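PDB 3ECC: DNA replication protein DnaC from Aquifex aeolicus, which serves as a bacterial helicase loader in the initiation of DNA replication, and probably binds ATP as a member of the AAA+ family. Local coordinates for residues A[71-76]-A[92-97]. Sequence-based numbering, arbitrary orientation.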
loop_
_atom_site.group_PDB
_atom_site.type_symbol
_atom_site.label_atom_id
_atom_site.label_comp_id
_atom_site.label_asym_id
_atom_site.label_seq_id
_atom_site.Cartn_x
_atom_site.Cartn_y
_atom_site.Cartn_z
ATOM N N TYR A 71 3.323 9.701 2.851
ATOM C CA TYR A 71 3.084 10.036 1.444
ATOM C C TYR A 71 2.162 9.018 0.772
ATOM O O TYR A 71 2.204 7.830 1.092
ATOM C CB TYR A 71 4.410 10.125 0.677
ATOM C CG TYR A 71 5.348 11.232 1.129
ATOM C CD1 TYR A 71 5.378 12.462 0.475
ATOM C CD2 TYR A 71 6.221 11.037 2.197
ATOM C CE1 TYR A 71 6.242 13.470 0.882
ATOM C CE2 TYR A 71 7.085 12.039 2.614
ATOM C CZ TYR A 71 7.093 13.251 1.953
ATOM O OH TYR A 71 7.953 14.239 2.371
ATOM N N PHE A 72 1.323 9.500 -0.147
ATOM C CA PHE A 72 0.479 8.638 -0.978
ATOM C C PHE A 72 0.935 8.689 -2.428
ATOM O O PHE A 72 0.941 9.750 -3.054
ATOM C CB PHE A 72 -0.999 9.051 -0.891
ATOM C CG PHE A 72 -1.899 8.287 -1.831
ATOM C CD1 PHE A 72 -2.577 7.159 -1.405
ATOM C CD2 PHE A 72 -2.060 8.696 -3.148
ATOM C CE1 PHE A 72 -3.394 6.452 -2.278
ATOM C CE2 PHE A 72 -2.876 7.989 -4.020
ATOM C CZ PHE A 72 -3.541 6.872 -3.584
ATOM N N PHE A 73 1.313 7.537 -2.967
ATOM C CA PHE A 73 1.698 7.455 -4.371
ATOM C C PHE A 73 0.874 6.423 -5.098
ATOM O O PHE A 73 0.538 5.393 -4.535
ATOM C CB PHE A 73 3.187 7.122 -4.509
ATOM C CG PHE A 73 4.097 8.277 -4.200
ATOM C CD1 PHE A 73 4.256 9.315 -5.107
ATOM C CD2 PHE A 73 4.787 8.333 -3.001
ATOM C CE1 PHE A 73 5.085 10.381 -4.823
ATOM C CE2 PHE A 73 5.621 9.401 -2.715
ATOM C CZ PHE A 73 5.766 10.424 -3.627
ATOM N N ASP A 74 0.518 6.720 -6.340
ATOM C CA ASP A 74 0.131 5.677 -7.265
ATOM C C ASP A 74 1.433 5.012 -7.656
ATOM O O ASP A 74 2.434 5.688 -7.897
ATOM C CB ASP A 74 -0.565 6.252 -8.503
ATOM C CG ASP A 74 -0.895 5.187 -9.544
ATOM O OD1 ASP A 74 -1.886 4.450 -9.364
ATOM O OD2 ASP A 74 -0.160 5.089 -10.542
ATOM N N THR A 75 1.425 3.689 -7.690
ATOM C CA THR A 75 2.645 2.934 -7.885
ATOM C C THR A 75 3.258 3.182 -9.258
ATOM O O THR A 75 4.475 3.363 -9.385
ATOM C CB THR A 75 2.398 1.453 -7.672
ATOM O OG1 THR A 75 1.692 1.279 -6.436
ATOM C CG2 THR A 75 3.712 0.710 -7.606
ATOM N N LYS A 76 2.415 3.214 -10.281
ATOM C CA LYS A 76 2.893 3.494 -11.626
ATOM C C LYS A 76 3.420 4.923 -11.719
ATOM O O LYS A 76 4.472 5.164 -12.309
ATOM C CB LYS A 76 1.787 3.256 -12.646
ATOM C CG LYS A 76 2.253 2.517 -13.859
ATOM C CD LYS A 76 1.110 1.757 -14.496
ATOM C CE LYS A 76 1.621 0.894 -15.632
ATOM N NZ LYS A 76 0.660 -0.198 -15.997
ATOM N N THR A 92 18.601 12.647 -6.065
ATOM C CA THR A 92 18.533 11.541 -5.107
ATOM C C THR A 92 17.628 11.937 -3.951
ATOM O O THR A 92 17.086 11.084 -3.249
ATOM C CB THR A 92 19.930 11.157 -4.544
ATOM O OG1 THR A 92 20.866 11.010 -5.618
ATOM C CG2 THR A 92 19.855 9.842 -3.778
ATOM N N LYS A 93 17.460 13.245 -3.773
ATOM C CA LYS A 93 16.697 13.791 -2.650
ATOM C C LYS A 93 15.267 13.265 -2.592
ATOM O O LYS A 93 14.743 13.003 -1.510
ATOM C CB LYS A 93 16.715 15.326 -2.674
ATOM C CG LYS A 93 18.060 15.925 -2.260
ATOM C CD LYS A 93 18.039 17.450 -2.220
ATOM C CE LYS A 93 19.376 17.997 -1.714
ATOM N NZ LYS A 93 19.463 19.486 -1.789
ATOM N N PHE A 94 14.649 13.089 -3.756
ATOM C CA PHE A 94 13.311 12.526 -3.825
ATOM C C PHE A 94 13.288 11.043 -3.445
ATOM O O PHE A 94 12.387 10.594 -2.730
ATOM C CB PHE A 94 12.716 12.728 -5.214
ATOM C CG PHE A 94 11.338 12.156 -5.370
ATOM C CD1 PHE A 94 10.245 12.755 -4.754
ATOM C CD2 PHE A 94 11.129 11.022 -6.140
ATOM C CE1 PHE A 94 8.969 12.226 -4.900
ATOM C CE2 PHE A 94 9.858 10.491 -6.295
ATOM C CZ PHE A 94 8.775 11.093 -5.674
ATOM N N LEU A 95 14.283 10.295 -3.917
ATOM C CA LEU A 95 14.355 8.864 -3.650
ATOM C C LEU A 95 14.529 8.552 -2.159
ATOM O O LEU A 95 13.923 7.607 -1.648
ATOM C CB LEU A 95 15.468 8.217 -4.473
ATOM C CG LEU A 95 15.683 6.711 -4.308
ATOM C CD1 LEU A 95 14.467 5.917 -4.759
ATOM C CD2 LEU A 95 16.917 6.271 -5.066
ATOM N N LYS A 96 15.341 9.354 -1.468
ATOM C CA LYS A 96 15.591 9.159 -0.025
ATOM C C LYS A 96 14.365 9.455 0.822
ATOM O O LYS A 96 14.102 8.761 1.809
ATOM C CB LYS A 96 16.753 10.030 0.459
ATOM C CG LYS A 96 18.081 9.310 0.536
ATOM C CD LYS A 96 19.218 10.303 0.591
ATOM C CE LYS A 96 20.432 9.758 -0.130
ATOM N NZ LYS A 96 21.196 10.867 -0.755
ATOM N N THR A 97 13.621 10.493 0.441
ATOM C CA THR A 97 12.407 10.866 1.151
ATOM C C THR A 97 11.342 9.792 1.002
ATOM O O THR A 97 10.564 9.558 1.930
ATOM C CB THR A 97 11.838 12.198 0.647
ATOM O OG1 THR A 97 11.878 12.213 -0.786
ATOM C CG2 THR A 97 12.649 13.371 1.198
#
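At the edge of the parallel sheet of this protein of the P-loop NTPase fold, Y71 and F73 of edge strand 71-74 meet T97 and F94 of the short helix 93-99. The nearest approach is between the two phenylalanines, which reach for each other from opposite directions: CZ of F73 comes within 3.7 Å of CZ of F94, and CE1 of F73 lies in the plane of the F94 ring, at its edge. The planes stand at 87°, yet the rings are offset so that they form neither a stack nor a T-shaped pair. F94 reaches the strand because its CG stands anti to the backbone N (chi1 179°), which carries the ring out from the helix.

Strand 71-74 borders a five-stranded parallel sheet of order 2-3-4-1-5, next to 104-107, and helices 75-86 and 93-99 lie in the crossover from one strand to the other. Backbone bonds such as those of F73 with V105 and D107 join the two strands. Alternation along the strand places Y71 and F73 on the side of helix 93-99, whereas F72 packs on T52, V56 and L59 of helix 51-65, whose first turn belongs to the P-loop. Phenylalanine suits both central positions, since each large apolar ring also packs on helix 75-86: F73 on L78 and R81, F94 on R81 and L82.

Toward the solvent the contact thins. CE2 of Y71 is 4.3 Å from the carbonyl O of T97, and a tyrosine can keep its hydroxyl near water while its ring flanks the helix. T97 turns its own hydroxyl back along the helix, OG1 donating to O of F94 at 2.6 Å from above the carbonyl plane.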